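Local coordinates for uncharacterized peroxidase-related protein (Silicibacter sp., PDB 2PFX) that is of unknown function but is probably a thiol-dependent oxidoreductase of the AhpD-like, carboxymuconolactone decarboxylase group, at residues Val78-Ser81 with Ser82-Cys86; Leu127-Ala130 with Ala131-Arg135; Arg173-Ala177 with Thr178-Pro182; Ala184-His187 with Gly188-Arg191. All coordinates share one frame; numbering follows the deposited sequence.

How the interactions relate
The four contacts are local and come in series along an all-helical chain. Interaction 1 closes helix 70-84, interaction 2 is a turn of helix 121-136, interaction 3 ends helix 155-178, and interaction 4 folds up the C-terminal tail. Interactions 1 and 2 have centres 11 Å apart and touch, Ile-83 CD1 lying 3.7 Å from Ala-131 CA, so their helices pack together. Interaction 1 also meets interaction 3, centres 13 Å apart, where Cys-86 SG lies 3.8 Å from Ala-175 CB. Interaction 4 is more remote, its centre 27 Å from that of interaction 2. Interactions 1, 2 and 3 all touch the third subunit, so two helix ends and one mid-helix turn border the same neighbour.

Interaction 1 of 4, residues Val78-Ser81 with Ser82-Cys86; sequences VVVS and SINKC
Ser-81 O accepts the backbone N of Cys-86 at 3.0 Å, nearly straight (N-H...O 162°) and in the carbonyl plane. This bond spanning five residues, a second and weak one from Lys-85 N to Ser-82 O, and the positive phi of Lys-85 (52°) mark the Schellman motif that ends helix 70-84. Just before it, the regular helical pattern still holds: Ser-82 N reaches Val-78 O at 2.8 Å, and Asn-84 N reaches Val-80 O at 3.0 Å.

Two side-chain pairs run along the same turns. Ile-83 CD1 lies 4.2 Å from Val-79 CG1, a light apolar touch, while also resting 3.6 Å from Val-79 O. Val-80 and Asn-84 lie alongside each other, pointing the same way, with Val-80 CG1 3.7 Å from Asn-84 ND2. The valine brings CG1 there by setting it opposite its own N (chi1 179°), on the carbonyl side and hence toward the next turn.

In the second shell, Asn-84 ND2 donates to OD1 of both Asn-169 and Asn-172 on helix 155-178, which hold the amide against Val-80. Ser-81 OG bonds to Ala-77 O, Ser-82 OG bonds to Val-111 O, and Lys-85 NZ crosses to Ser-82 O of the second subunit.

Leaving the turn, Cys-86 becomes the N-cap of helix 87-101, its side chain capping a backbone N there. The spacing to Cys-89 gives a CXXC sequence, followed by His-93, consistent with the redox motif of AhpD relatives. The chemistry implies that the Schellman turn, with Ser-81 and Cys-86 buried, sets the backbone from which this possibly redox-active cysteine caps the next helix.

Interaction 2 of 4, residues Leu127-Ala130 with Ala131-Arg135; sequences LDFA and AKMTR
Leu-127 O and Asp-128 O accept Ala-131 N and Lys-132 N, each at 2.9 Å, and Phe-129 O accepts Met-133 N at 2.8 Å, the i to i+4 pattern of a regular helix. On one side of this turn of helix 121-136, Met-133 (a selenomethionine) makes a Met-aromatic contact with Phe-129. Met-133 SE comes within 3.5 Å of Phe-129 CE2 but stands 4.5 Å from the ring centroid and 62° off the ring normal, an oblique approach. The phenylalanine ring swings round to the carbonyl side of its residue (chi1 -168°), which carries CD2 and CE2 up to the following turn.

Thr-134 holds Ala-130 O twice. Its OG1 bonds to Ala-130 O at 2.8 Å and its backbone N at 2.9 Å, from opposite faces of the carbonyl; OG1 stands 38° out of the carbonyl plane. Asn-169 ND2 of helix 155-178 also hydrogen-bonds to the threonine hydroxyl.

Around the turn, Lys-132 runs out fully extended to a salt bridge with Asp-144. Arg-173 of the third subunit donates to the backbone oxygens of Met-133 and Thr-134. The chemistry thus separates two roles: Phe-129 and Met-133 present an apolar patch to Ala-177 of the third subunit, beside the polar grip of its Arg-173, while the buried threonine hydroxyl gives its proton to Ala-130 O and accepts from Asn-169.

Interaction 3 of 4, residues Arg173-Ala177 with Thr178-Pro182; sequences RVASA and TAMMP
Thr-178 grips Val-174 O with two atoms at the end of helix 155-178: OG1 at 2.9 Å and the backbone N at 3.1 Å, from opposite faces of the carbonyl plane. The hydroxyl gets there because it sits between its own backbone N and carbonyl carbon (chi1 64°), which turns OG1 back over the preceding turn.

The other firm bond runs from Met-180 N to Ala-175 O, 2.9 Å long and almost straight at 169°. With a second, weak bond from Ala-179 N to Ser-176 O (3.3 Å) and Ala-179 at positive phi (56°), it makes up a Schellman motif that leads the chain out of the helix. Packing is close beside the firm bond, for Met-180 CB lies 3.8 Å from Ala-175 CB. Met-180 SE, of a selenomethionine, lies 4.0 Å from Ala-175 CB.

Elsewhere the contact slackens. Met-180 CE only grazes Val-174 CG1, at 4.4 Å, and the side chain also packs on Val-40 and Ala-43 of helix 39-44 and Tyr-88 of helix 87-101. The partly exposed side is that of Ser-176 and Ala-179, joined by the weak bond.

The third subunit covers both parts: its Trp-159 packs on Thr-178, and its Arg-145 packs on Ala-179. The chemistry of the turn implies that carbonyls near the helix end find donors as the chain departs: Val-174 O two from Thr-178, Ala-175 O the Met-180 N, Ser-176 O a weak one from Ala-179 N, and Ala-177 O Arg-145 of the third subunit.

Interaction 4 of 4, residues Ala184-His187 with Gly188-Arg191; sequences AEYH and GQFR
Arg-191, the last residue, reaches back to the carbonyl of His-187. Its CB is directed toward segment 184-187, and the chain then bends at chi2 (-69°), bringing CG to 4.1 Å and CD to 4.0 Å from His-187 O. Arg-191 NE bonds to His-187 O at 2.8 Å, CZ sits near the same oxygen, and Arg-191 NH2 bonds to His-187 O at 2.9 Å. NE and NH2 together grip one atom side-on, and that oxygen lies only 2° out of the guanidinium plane. The remaining nitrogen, NH1, makes a salt bridge with Glu-108.

Gln-189 supplies the second contact. Its backbone N bonds to Tyr-186 O at 3.2 Å, with the donor well above the carbonyl plane, and its extended side chain runs back past Glu-185 O. Gln-189 OE1 ends 3.7 Å from Tyr-186 CD1, the amide turned 89° from the ring plane. On the surface, a water donates to Ala-184 O at 2.6 Å and accepts a weak bond from Gly-188 N at 3.0 Å, bridging a turn that is helical in its angles but lacks regular bonds.

The tail lies against helix 87-101, where Tyr-186 packs on Val-91 and Ala-92 and Arg-98 donates to Gln-189 O. Glu-108 ties its end to helix 104-112, and His-187 packs on Gln-105 of the second subunit; thus an irregular C-terminus is fastened to helices 87-101 and 104-112 beside a subunit boundary.

Interaction 1 of 4, residues Val78-Ser81 with Ser82-Cys86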
ATOM      1  N   VAL A  78       6.098 -20.142  -7.906  1.00 11.21           N
ATOM      2  CA  VAL A  78       6.119 -19.062  -8.899  1.00 10.82           C
ATOM      3  C   VAL A  78       5.166 -17.941  -8.571  1.00 10.06           C
ATOM      4  O   VAL A  78       5.446 -16.767  -8.786  1.00 10.75           O
ATOM      5  CB  VAL A  78       5.793 -19.612 -10.301  1.00  9.34           C
ATOM      6  CG1 VAL A  78       5.713 -18.480 -11.324  1.00 14.54           C
ATOM      7  CG2 VAL A  78       6.852 -20.614 -10.698  1.00  8.05           C
ATOM      8  N   VAL A  79       3.986 -18.272  -8.057  1.00 12.95           N
ATOM      9  CA  VAL A  79       3.048 -17.207  -7.687  1.00  6.76           C
ATOM     10  C   VAL A  79       3.621 -16.389  -6.543  1.00  7.96           C
ATOM     11  O   VAL A  79       3.615 -15.143  -6.557  1.00 10.89           O
ATOM     12  CB  VAL A  79       1.685 -17.825  -7.354  1.00 10.47           C
ATOM     13  CG1 VAL A  79       0.791 -16.843  -6.618  1.00 13.19           C
ATOM     14  CG2 VAL A  79       1.041 -18.326  -8.639  1.00  8.84           C
ATOM     15  N   VAL A  80       4.159 -17.024  -5.519  1.00 11.61           N
ATOM     16  CA  VAL A  80       4.851 -16.294  -4.443  1.00  6.92           C
ATOM     17  C   VAL A  80       5.943 -15.420  -5.039  1.00  5.95           C
ATOM     18  O   VAL A  80       6.001 -14.224  -4.750  1.00  9.27           O
ATOM     19  CB  VAL A  80       5.417 -17.242  -3.373  1.00  8.81           C
ATOM     20  CG1 VAL A  80       6.158 -16.466  -2.290  1.00  9.01           C
ATOM     21  CG2 VAL A  80       4.291 -18.059  -2.743  1.00  9.94           C
ATOM     22  N   SER A  81       6.811 -15.984  -5.878  1.00  7.88           N
ATOM     23  CA  SER A  81       7.911 -15.240  -6.466  1.00 13.85           C
ATOM     24  C   SER A  81       7.493 -14.060  -7.313  1.00 11.30           C
ATOM     25  O   SER A  81       8.175 -13.060  -7.429  1.00  8.57           O
ATOM     26  CB  SER A  81       8.710 -16.164  -7.393  1.00 13.86           C
ATOM     27  OG  SER A  81       9.116 -17.314  -6.696  1.00 10.39           O
ATOM     28  N   SER A  82       6.344 -14.226  -7.985  1.00 10.68           N
ATOM     29  CA  SER A  82       5.846 -13.145  -8.820  1.00  8.76           C
ATOM     30  C   SER A  82       5.445 -11.967  -7.944  1.00 12.58           C
ATOM     31  O   SER A  82       5.726 -10.802  -8.235  1.00 12.72           O
ATOM     32  CB  SER A  82       4.659 -13.641  -9.657  1.00 11.80           C
ATOM     33  OG  SER A  82       4.147 -12.609 -10.480  1.00 12.99           O
ATOM     34  N   ILE A  83       4.759 -12.258  -6.837  1.00  7.00           N
ATOM     35  CA  ILE A  83       4.320 -11.206  -5.963  1.00 10.70           C
ATOM     36  C   ILE A  83       5.513 -10.495  -5.316  1.00 10.68           C
ATOM     37  O   ILE A  83       5.475  -9.272  -5.173  1.00 10.88           O
ATOM     38  CB  ILE A  83       3.371 -11.719  -4.865  1.00 12.07           C
ATOM     39  CG1 ILE A  83       2.051 -12.250  -5.434  1.00  9.39           C
ATOM     40  CG2 ILE A  83       3.135 -10.649  -3.813  1.00 12.27           C
ATOM     41  CD1 ILE A  83       1.344 -13.217  -4.520  1.00 16.16           C
ATOM     42  N   ASN A  84       6.540 -11.258  -4.973  1.00 10.12           N
ATOM     43  CA  ASN A  84       7.742 -10.652  -4.410  1.00  8.73           C
ATOM     44  C   ASN A  84       8.751 -10.175  -5.448  1.00 10.24           C
ATOM     45  O   ASN A  84       9.771  -9.568  -5.063  1.00  9.53           O
ATOM     46  CB  ASN A  84       8.467 -11.642  -3.496  1.00  9.73           C
ATOM     47  CG  ASN A  84       7.660 -11.925  -2.242  1.00 10.61           C
ATOM     48  OD1 ASN A  84       6.972 -11.054  -1.719  1.00 13.59           O
ATOM     49  ND2 ASN A  84       7.765 -13.144  -1.782  1.00  8.64           N
ATOM     50  N   LYS A  85       8.479 -10.395  -6.715  1.00  8.76           N
ATOM     51  CA  LYS A  85       9.334  -9.964  -7.823  1.00  8.23           C
ATOM     52  C   LYS A  85      10.776 -10.417  -7.650  1.00 12.55           C
ATOM     53  O   LYS A  85      11.762  -9.688  -7.816  1.00  9.21           O
ATOM     54  CB  LYS A  85       9.222  -8.447  -8.011  1.00 10.99           C
ATOM     55  CG  LYS A  85       7.805  -7.950  -8.186  1.00 15.70           C
ATOM     56  CD  LYS A  85       7.543  -6.822  -9.155  1.00 60.41           C
ATOM     57  CE  LYS A  85       6.725  -7.207 -10.374  1.00157.91           C
ATOM     58  NZ  LYS A  85       5.346  -6.640 -10.433  1.00 40.64           N
ATOM     59  N   CYS A  86      10.883 -11.700  -7.315  1.00 11.84           N
ATOM     60  CA  CYS A  86      12.148 -12.380  -7.163  1.00  8.20           C
ATOM     61  C   CYS A  86      12.661 -12.967  -8.470  1.00 12.27           C
ATOM     62  O   CYS A  86      12.232 -14.019  -8.914  1.00 10.30           O
ATOM     63  CB  CYS A  86      12.013 -13.510  -6.134  1.00 10.90           C
ATOM     64  SG  CYS A  86      13.689 -14.200  -5.839  1.00 13.17           S
TER

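Interaction 2 of 4, residues Leu127-Ala130 with Ala131-Arg135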
ATOM      1  N   LEU A 127      -3.642 -21.280  -5.097  1.00  9.45           N
ATOM      2  CA  LEU A 127      -2.837 -20.093  -5.387  1.00 11.09           C
ATOM      3  C   LEU A 127      -3.348 -18.807  -4.754  1.00  9.33           C
ATOM      4  O   LEU A 127      -2.556 -17.949  -4.357  1.00  8.95           O
ATOM      5  CB  LEU A 127      -2.679 -19.915  -6.903  1.00  7.68           C
ATOM      6  CG  LEU A 127      -1.996 -21.080  -7.619  1.00  8.72           C
ATOM      7  CD1 LEU A 127      -1.933 -20.845  -9.115  1.00 11.35           C
ATOM      8  CD2 LEU A 127      -0.588 -21.344  -7.074  1.00 11.23           C
ATOM      9  N   ASP A 128      -4.652 -18.620  -4.641  1.00 10.11           N
ATOM     10  CA  ASP A 128      -5.202 -17.451  -3.977  1.00  9.31           C
ATOM     11  C   ASP A 128      -4.807 -17.396  -2.499  1.00 14.35           C
ATOM     12  O   ASP A 128      -4.526 -16.329  -1.940  1.00 11.90           O
ATOM     13  CB  ASP A 128      -6.721 -17.486  -4.081  1.00 12.80           C
ATOM     14  CG  ASP A 128      -7.315 -17.146  -5.427  1.00 16.22           C
ATOM     15  OD1 ASP A 128      -6.600 -16.629  -6.312  1.00 12.72           O
ATOM     16  OD2 ASP A 128      -8.531 -17.418  -5.566  1.00 14.08           O
ATOM     17  N   PHE A 129      -4.807 -18.557  -1.849  1.00  9.89           N
ATOM     18  CA  PHE A 129      -4.383 -18.678  -0.455  1.00 11.75           C
ATOM     19  C   PHE A 129      -2.895 -18.334  -0.294  1.00  6.62           C
ATOM     20  O   PHE A 129      -2.485 -17.598   0.599  1.00  8.19           O
ATOM     21  CB  PHE A 129      -4.692 -20.101   0.023  1.00  9.08           C
ATOM     22  CG  PHE A 129      -4.571 -20.330   1.529  1.00 14.84           C
ATOM     23  CD1 PHE A 129      -5.646 -20.109   2.380  1.00 14.50           C
ATOM     24  CD2 PHE A 129      -3.390 -20.778   2.099  1.00 13.12           C
ATOM     25  CE1 PHE A 129      -5.528 -20.341   3.736  1.00  9.60           C
ATOM     26  CE2 PHE A 129      -3.254 -20.989   3.452  1.00  8.38           C
ATOM     27  CZ  PHE A 129      -4.330 -20.738   4.279  1.00  9.52           C
ATOM     28  N   ALA A 130      -2.079 -18.882  -1.179  1.00  8.31           N
ATOM     29  CA  ALA A 130      -0.646 -18.580  -1.165  1.00  8.85           C
ATOM     30  C   ALA A 130      -0.436 -17.084  -1.338  1.00  5.85           C
ATOM     31  O   ALA A 130       0.391 -16.498  -0.631  1.00  9.83           O
ATOM     32  CB  ALA A 130       0.078 -19.378  -2.234  1.00 11.63           C
ATOM     33  N   ALA A 131      -1.179 -16.486  -2.250  1.00  8.80           N
ATOM     34  CA  ALA A 131      -1.128 -15.045  -2.525  1.00 11.56           C
ATOM     35  C   ALA A 131      -1.505 -14.234  -1.305  1.00 12.05           C
ATOM     36  O   ALA A 131      -0.831 -13.266  -0.931  1.00 10.18           O
ATOM     37  CB  ALA A 131      -2.030 -14.650  -3.695  1.00 14.02           C
ATOM     38  N   LYS A 132      -2.595 -14.631  -0.662  1.00  8.62           N
ATOM     39  CA  LYS A 132      -3.011 -13.934   0.542  1.00  9.32           C
ATOM     40  C   LYS A 132      -2.022 -14.097   1.690  1.00  7.19           C
ATOM     41  O   LYS A 132      -1.784 -13.197   2.519  1.00 15.00           O
ATOM     42  CB  LYS A 132      -4.405 -14.414   0.950  1.00 13.85           C
ATOM     43  CG  LYS A 132      -4.906 -13.614   2.166  1.00 19.45           C
ATOM     44  CD  LYS A 132      -6.325 -14.004   2.555  1.00 21.13           C
ATOM     45  CE  LYS A 132      -6.804 -13.085   3.677  1.00 19.45           C
ATOM     46  NZ  LYS A 132      -8.288 -13.116   3.730  1.00 22.72           N
HETATM   47  N   MSE A 133      -1.412 -15.263   1.819  1.00  8.48           N
HETATM   48  CA  MSE A 133      -0.355 -15.481   2.786  1.00  7.59           C
HETATM   49  C   MSE A 133       0.853 -14.597   2.492  1.00 12.07           C
HETATM   50  O   MSE A 133       1.535 -14.098   3.374  1.00 10.64           O
HETATM   51  CB  MSE A 133       0.120 -16.926   2.714  1.00 16.82           C
HETATM   52  CG  MSE A 133      -0.723 -17.931   3.472  1.00 15.29           C
HETATM   53 SE   MSE A 133      -0.044 -19.691   3.404  0.75  9.24          SE
HETATM   54  CE  MSE A 133       1.564 -19.347   4.372  1.00  7.86           C
ATOM     55  N   THR A 134       1.090 -14.409   1.200  1.00 10.92           N
ATOM     56  CA  THR A 134       2.267 -13.657   0.777  1.00 10.79           C
ATOM     57  C   THR A 134       2.071 -12.179   1.053  1.00 11.02           C
ATOM     58  O   THR A 134       2.965 -11.496   1.582  1.00 11.24           O
ATOM     59  CB  THR A 134       2.577 -13.970  -0.693  1.00 10.11           C
ATOM     60  OG1 THR A 134       2.950 -15.355  -0.789  1.00 10.71           O
ATOM     61  CG2 THR A 134       3.777 -13.159  -1.186  1.00 11.83           C
ATOM     62  N   ARG A 135       0.878 -11.665   0.758  1.00 10.35           N
ATOM     63  CA  ARG A 135       0.591 -10.252   1.020  1.00 11.96           C
ATOM     64  C   ARG A 135       0.123  -9.909   2.420  1.00 17.28           C
ATOM     65  O   ARG A 135       0.353  -8.792   2.928  1.00 14.64           O
ATOM     66  CB  ARG A 135      -0.490  -9.814   0.019  1.00 10.50           C
ATOM     67  CG  ARG A 135       0.078  -9.597  -1.367  1.00 21.90           C
ATOM     68  CD  ARG A 135      -0.700 -10.304  -2.449  1.00 41.39           C
ATOM     69  NE  ARG A 135      -1.641  -9.419  -3.113  1.00 49.27           N
ATOM     70  CZ  ARG A 135      -2.402  -9.735  -4.147  1.00157.91           C
ATOM     71  NH1 ARG A 135      -2.376 -10.946  -4.705  1.00 31.06           N
ATOM     72  NH2 ARG A 135      -3.199  -8.768  -4.606  1.00 52.35           N
TER

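Interaction 3 of 4, residues Arg173-Ala177 with Thr178-Pro182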
ATOM      1  N   ARG A 173      13.375 -13.676  -0.441  1.00  7.93           N
ATOM      2  CA  ARG A 173      13.976 -12.535   0.273  1.00  8.56           C
ATOM      3  C   ARG A 173      15.481 -12.661   0.312  1.00 14.50           C
ATOM      4  O   ARG A 173      16.236 -11.703   0.127  1.00 12.75           O
ATOM      5  CB  ARG A 173      13.331 -12.435   1.665  1.00 10.35           C
ATOM      6  CG  ARG A 173      11.885 -11.916   1.539  1.00  9.43           C
ATOM      7  CD  ARG A 173      11.192 -11.648   2.867  1.00  7.26           C
ATOM      8  NE  ARG A 173      10.023 -10.821   2.574  1.00  6.46           N
ATOM      9  CZ  ARG A 173       8.842 -11.186   2.134  1.00 13.88           C
ATOM     10  NH1 ARG A 173       8.586 -12.464   1.914  1.00 12.31           N
ATOM     11  NH2 ARG A 173       7.906 -10.271   1.913  1.00 13.28           N
ATOM     12  N   VAL A 174      15.916 -13.905   0.567  1.00 13.75           N
ATOM     13  CA  VAL A 174      17.359 -14.131   0.585  1.00  9.12           C
ATOM     14  C   VAL A 174      17.946 -13.869  -0.789  1.00 19.14           C
ATOM     15  O   VAL A 174      18.979 -13.209  -0.964  1.00 13.90           O
ATOM     16  CB  VAL A 174      17.622 -15.568   1.057  1.00 12.80           C
ATOM     17  CG1 VAL A 174      19.110 -15.894   0.880  1.00 13.61           C
ATOM     18  CG2 VAL A 174      17.184 -15.757   2.500  1.00 13.80           C
ATOM     19  N   ALA A 175      17.272 -14.390  -1.821  1.00  7.15           N
ATOM     20  CA  ALA A 175      17.820 -14.248  -3.165  1.00  9.14           C
ATOM     21  C   ALA A 175      17.869 -12.789  -3.577  1.00 10.92           C
ATOM     22  O   ALA A 175      18.877 -12.303  -4.066  1.00 12.60           O
ATOM     23  CB  ALA A 175      17.023 -15.072  -4.176  1.00  9.98           C
ATOM     24  N   SER A 176      16.757 -12.097  -3.354  1.00  9.82           N
ATOM     25  CA  SER A 176      16.714 -10.702  -3.794  1.00  7.69           C
ATOM     26  C   SER A 176      17.661  -9.861  -2.943  1.00 11.34           C
ATOM     27  O   SER A 176      18.340  -8.977  -3.445  1.00 13.56           O
ATOM     28  CB  SER A 176      15.290 -10.154  -3.764  1.00  9.73           C
ATOM     29  OG  SER A 176      14.513 -10.735  -4.791  1.00 10.11           O
ATOM     30  N   ALA A 177      17.746 -10.123  -1.651  1.00 10.32           N
ATOM     31  CA  ALA A 177      18.603  -9.268  -0.837  1.00 10.28           C
ATOM     32  C   ALA A 177      20.078  -9.454  -1.167  1.00 15.45           C
ATOM     33  O   ALA A 177      20.882  -8.542  -0.928  1.00 11.40           O
ATOM     34  CB  ALA A 177      18.377  -9.553   0.644  1.00  9.94           C
ATOM     35  N   THR A 178      20.453 -10.625  -1.678  1.00  8.94           N
ATOM     36  CA  THR A 178      21.869 -10.865  -1.951  1.00  8.06           C
ATOM     37  C   THR A 178      22.250 -10.741  -3.421  1.00  9.90           C
ATOM     38  O   THR A 178      23.398 -10.992  -3.804  1.00 13.77           O
ATOM     39  CB  THR A 178      22.290 -12.252  -1.438  1.00 14.11           C
ATOM     40  OG1 THR A 178      21.596 -13.293  -2.138  1.00 14.36           O
ATOM     41  CG2 THR A 178      21.954 -12.369   0.047  1.00 12.92           C
ATOM     42  N   ALA A 179      21.282 -10.358  -4.247  1.00 10.35           N
ATOM     43  CA  ALA A 179      21.427 -10.286  -5.683  1.00  9.85           C
ATOM     44  C   ALA A 179      21.867 -11.631  -6.241  1.00 12.01           C
ATOM     45  O   ALA A 179      22.772 -11.739  -7.068  1.00 15.21           O
ATOM     46  CB  ALA A 179      22.388  -9.176  -6.060  1.00 19.07           C
HETATM   47  N   MSE A 180      21.178 -12.675  -5.791  1.00 13.12           N
HETATM   48  CA  MSE A 180      21.424 -14.034  -6.258  1.00 14.45           C
HETATM   49  C   MSE A 180      21.010 -14.186  -7.710  1.00 11.96           C
HETATM   50  O   MSE A 180      19.900 -13.832  -8.119  1.00 11.77           O
HETATM   51  CB  MSE A 180      20.668 -15.045  -5.397  1.00  9.86           C
HETATM   52  CG  MSE A 180      21.089 -16.477  -5.644  1.00 11.66           C
HETATM   53 SE   MSE A 180      20.038 -17.660  -4.577  0.75 11.79          SE
HETATM   54  CE  MSE A 180      20.878 -17.219  -2.912  1.00 15.57           C
HETATM   55  N   MSE A 181      21.926 -14.728  -8.520  0.50 10.37           N
HETATM   56  CA  MSE A 181      21.637 -14.778  -9.953  0.50  9.01           C
HETATM   57  C   MSE A 181      21.266 -16.158 -10.435  0.50  8.42           C
HETATM   58  O   MSE A 181      21.962 -17.141 -10.153  0.50 10.78           O
HETATM   59  CB  MSE A 181      22.886 -14.271 -10.687  0.50 21.45           C
HETATM   60  CG  MSE A 181      23.017 -12.761 -10.673  0.50 19.68           C
HETATM   61 SE   MSE A 181      21.550 -11.818 -11.484  0.37 21.38          SE
HETATM   62  CE  MSE A 181      21.998 -12.485 -13.250  0.50 13.30           C
ATOM     63  N   PRO A 182      20.174 -16.287 -11.178  1.00 10.78           N
ATOM     64  CA  PRO A 182      19.863 -17.623 -11.725  1.00 13.98           C
ATOM     65  C   PRO A 182      20.789 -18.065 -12.852  1.00 12.21           C
ATOM     66  O   PRO A 182      21.322 -17.305 -13.660  1.00 12.52           O
ATOM     67  CB  PRO A 182      18.425 -17.420 -12.195  1.00 11.27           C
ATOM     68  CG  PRO A 182      18.393 -15.977 -12.595  1.00 13.77           C
ATOM     69  CD  PRO A 182      19.190 -15.256 -11.541  1.00 11.23           C
TER

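Interaction 4 of 4, residues Ala184-His187 with Gly188-Arg191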
ATOM      1  N   ALA A 184      22.234 -19.245 -16.170  1.00 16.82           N
ATOM      2  CA  ALA A 184      21.800 -18.758 -17.479  1.00 17.44           C
ATOM      3  C   ALA A 184      21.029 -19.814 -18.253  1.00 11.30           C
ATOM      4  O   ALA A 184      20.204 -19.453 -19.092  1.00 14.65           O
ATOM      5  CB  ALA A 184      23.018 -18.274 -18.255  1.00 28.95           C
ATOM      6  N   GLU A 185      21.274 -21.079 -17.952  1.00 17.16           N
ATOM      7  CA  GLU A 185      20.665 -22.159 -18.710  1.00 21.51           C
ATOM      8  C   GLU A 185      19.158 -22.187 -18.564  1.00 18.32           C
ATOM      9  O   GLU A 185      18.476 -22.653 -19.476  1.00 19.26           O
ATOM     10  CB  GLU A 185      21.198 -23.530 -18.266  1.00 21.24           C
ATOM     11  CG  GLU A 185      22.666 -23.729 -18.626  1.00 35.02           C
ATOM     12  CD  GLU A 185      23.570 -23.509 -17.426  1.00 48.88           C
ATOM     13  OE1 GLU A 185      23.498 -22.408 -16.846  1.00 21.22           O
ATOM     14  OE2 GLU A 185      24.337 -24.423 -17.063  1.00 45.64           O
ATOM     15  N   TYR A 186      18.652 -21.729 -17.424  1.00  9.87           N
ATOM     16  CA  TYR A 186      17.208 -21.830 -17.217  1.00 10.99           C
ATOM     17  C   TYR A 186      16.346 -21.147 -18.262  1.00 10.39           C
ATOM     18  O   TYR A 186      15.245 -21.607 -18.596  1.00 15.76           O
ATOM     19  CB  TYR A 186      16.878 -21.187 -15.874  1.00 11.14           C
ATOM     20  CG  TYR A 186      17.111 -22.025 -14.638  1.00 16.40           C
ATOM     21  CD1 TYR A 186      16.570 -23.283 -14.456  1.00 11.48           C
ATOM     22  CD2 TYR A 186      17.898 -21.524 -13.589  1.00 12.76           C
ATOM     23  CE1 TYR A 186      16.793 -24.025 -13.308  1.00 11.85           C
ATOM     24  CE2 TYR A 186      18.119 -22.260 -12.449  1.00 13.30           C
ATOM     25  CZ  TYR A 186      17.572 -23.513 -12.296  1.00 13.90           C
ATOM     26  OH  TYR A 186      17.836 -24.210 -11.129  1.00 16.85           O
ATOM     27  N   HIS A 187      16.804 -20.005 -18.758  1.00 12.02           N
ATOM     28  CA  HIS A 187      15.957 -19.089 -19.496  1.00  9.60           C
ATOM     29  C   HIS A 187      15.402 -19.750 -20.748  1.00 14.98           C
ATOM     30  O   HIS A 187      14.241 -19.540 -21.088  1.00 15.57           O
ATOM     31  CB  HIS A 187      16.732 -17.824 -19.896  1.00 11.89           C
ATOM     32  CG  HIS A 187      17.143 -17.003 -18.724  1.00 13.85           C
ATOM     33  ND1 HIS A 187      16.257 -16.225 -18.016  1.00 10.28           N
ATOM     34  CD2 HIS A 187      18.352 -16.836 -18.125  1.00 24.48           C
ATOM     35  CE1 HIS A 187      16.901 -15.606 -17.046  1.00 14.70           C
ATOM     36  NE2 HIS A 187      18.171 -15.958 -17.076  1.00 15.05           N
ATOM     37  N   GLY A 188      16.231 -20.530 -21.426  1.00 12.18           N
ATOM     38  CA  GLY A 188      15.849 -21.085 -22.698  1.00 16.78           C
ATOM     39  C   GLY A 188      15.219 -22.457 -22.666  1.00 15.46           C
ATOM     40  O   GLY A 188      14.900 -23.009 -23.723  1.00 18.03           O
ATOM     41  N   GLN A 189      15.058 -23.005 -21.475  1.00 16.24           N
ATOM     42  CA  GLN A 189      14.588 -24.360 -21.262  1.00 13.82           C
ATOM     43  C   GLN A 189      13.079 -24.480 -21.353  1.00 15.77           C
ATOM     44  O   GLN A 189      12.362 -23.622 -20.855  1.00 13.32           O
ATOM     45  CB  GLN A 189      15.037 -24.852 -19.879  1.00 15.82           C
ATOM     46  CG  GLN A 189      16.524 -25.140 -19.801  1.00 19.95           C
ATOM     47  CD  GLN A 189      16.974 -25.670 -18.462  1.00 18.99           C
ATOM     48  OE1 GLN A 189      16.358 -25.486 -17.411  1.00 24.21           O
ATOM     49  NE2 GLN A 189      18.115 -26.360 -18.479  1.00 35.70           N
ATOM     50  N   PHE A 190      12.622 -25.570 -21.959  1.00 11.79           N
ATOM     51  CA  PHE A 190      11.206 -25.897 -21.882  1.00 16.07           C
ATOM     52  C   PHE A 190      10.341 -24.794 -22.465  1.00 14.98           C
ATOM     53  O   PHE A 190       9.280 -24.449 -21.954  1.00 19.42           O
ATOM     54  CB  PHE A 190      10.805 -26.188 -20.421  1.00 12.51           C
ATOM     55  CG  PHE A 190      11.792 -27.103 -19.724  1.00 23.78           C
ATOM     56  CD1 PHE A 190      11.961 -28.406 -20.156  1.00 24.64           C
ATOM     57  CD2 PHE A 190      12.524 -26.641 -18.652  1.00 22.26           C
ATOM     58  CE1 PHE A 190      12.863 -29.251 -19.539  1.00 21.32           C
ATOM     59  CE2 PHE A 190      13.445 -27.468 -18.043  1.00 24.42           C
ATOM     60  CZ  PHE A 190      13.613 -28.755 -18.508  1.00 16.81           C
ATOM     61  N   ARG A 191      10.795 -24.235 -23.590  1.00 13.01           N
ATOM     62  CA  ARG A 191      10.032 -23.191 -24.244  1.00 17.91           C
ATOM     63  C   ARG A 191       9.130 -23.703 -25.365  1.00157.91           C
ATOM     64  O   ARG A 191       8.540 -22.873 -26.092  1.00 34.53           O
ATOM     65  CB  ARG A 191      10.969 -22.131 -24.826  1.00 23.91           C
ATOM     66  CG  ARG A 191      11.746 -21.349 -23.780  1.00 18.74           C
ATOM     67  CD  ARG A 191      10.817 -20.450 -22.983  1.00 12.95           C
ATOM     68  NE  ARG A 191      11.592 -19.777 -21.926  1.00 15.18           N
ATOM     69  CZ  ARG A 191      11.000 -18.968 -21.051  1.00 19.18           C
ATOM     70  NH1 ARG A 191       9.681 -18.753 -21.123  1.00 14.15           N
ATOM     71  NH2 ARG A 191      11.772 -18.410 -20.125  1.00 12.83           N
ATOM     72  OXT ARG A 191       9.017 -24.933 -25.517  1.00 45.25           O
TER
HETATM   73  O   HOH W   1      19.196 -19.981 -21.444  1.00 23.33           O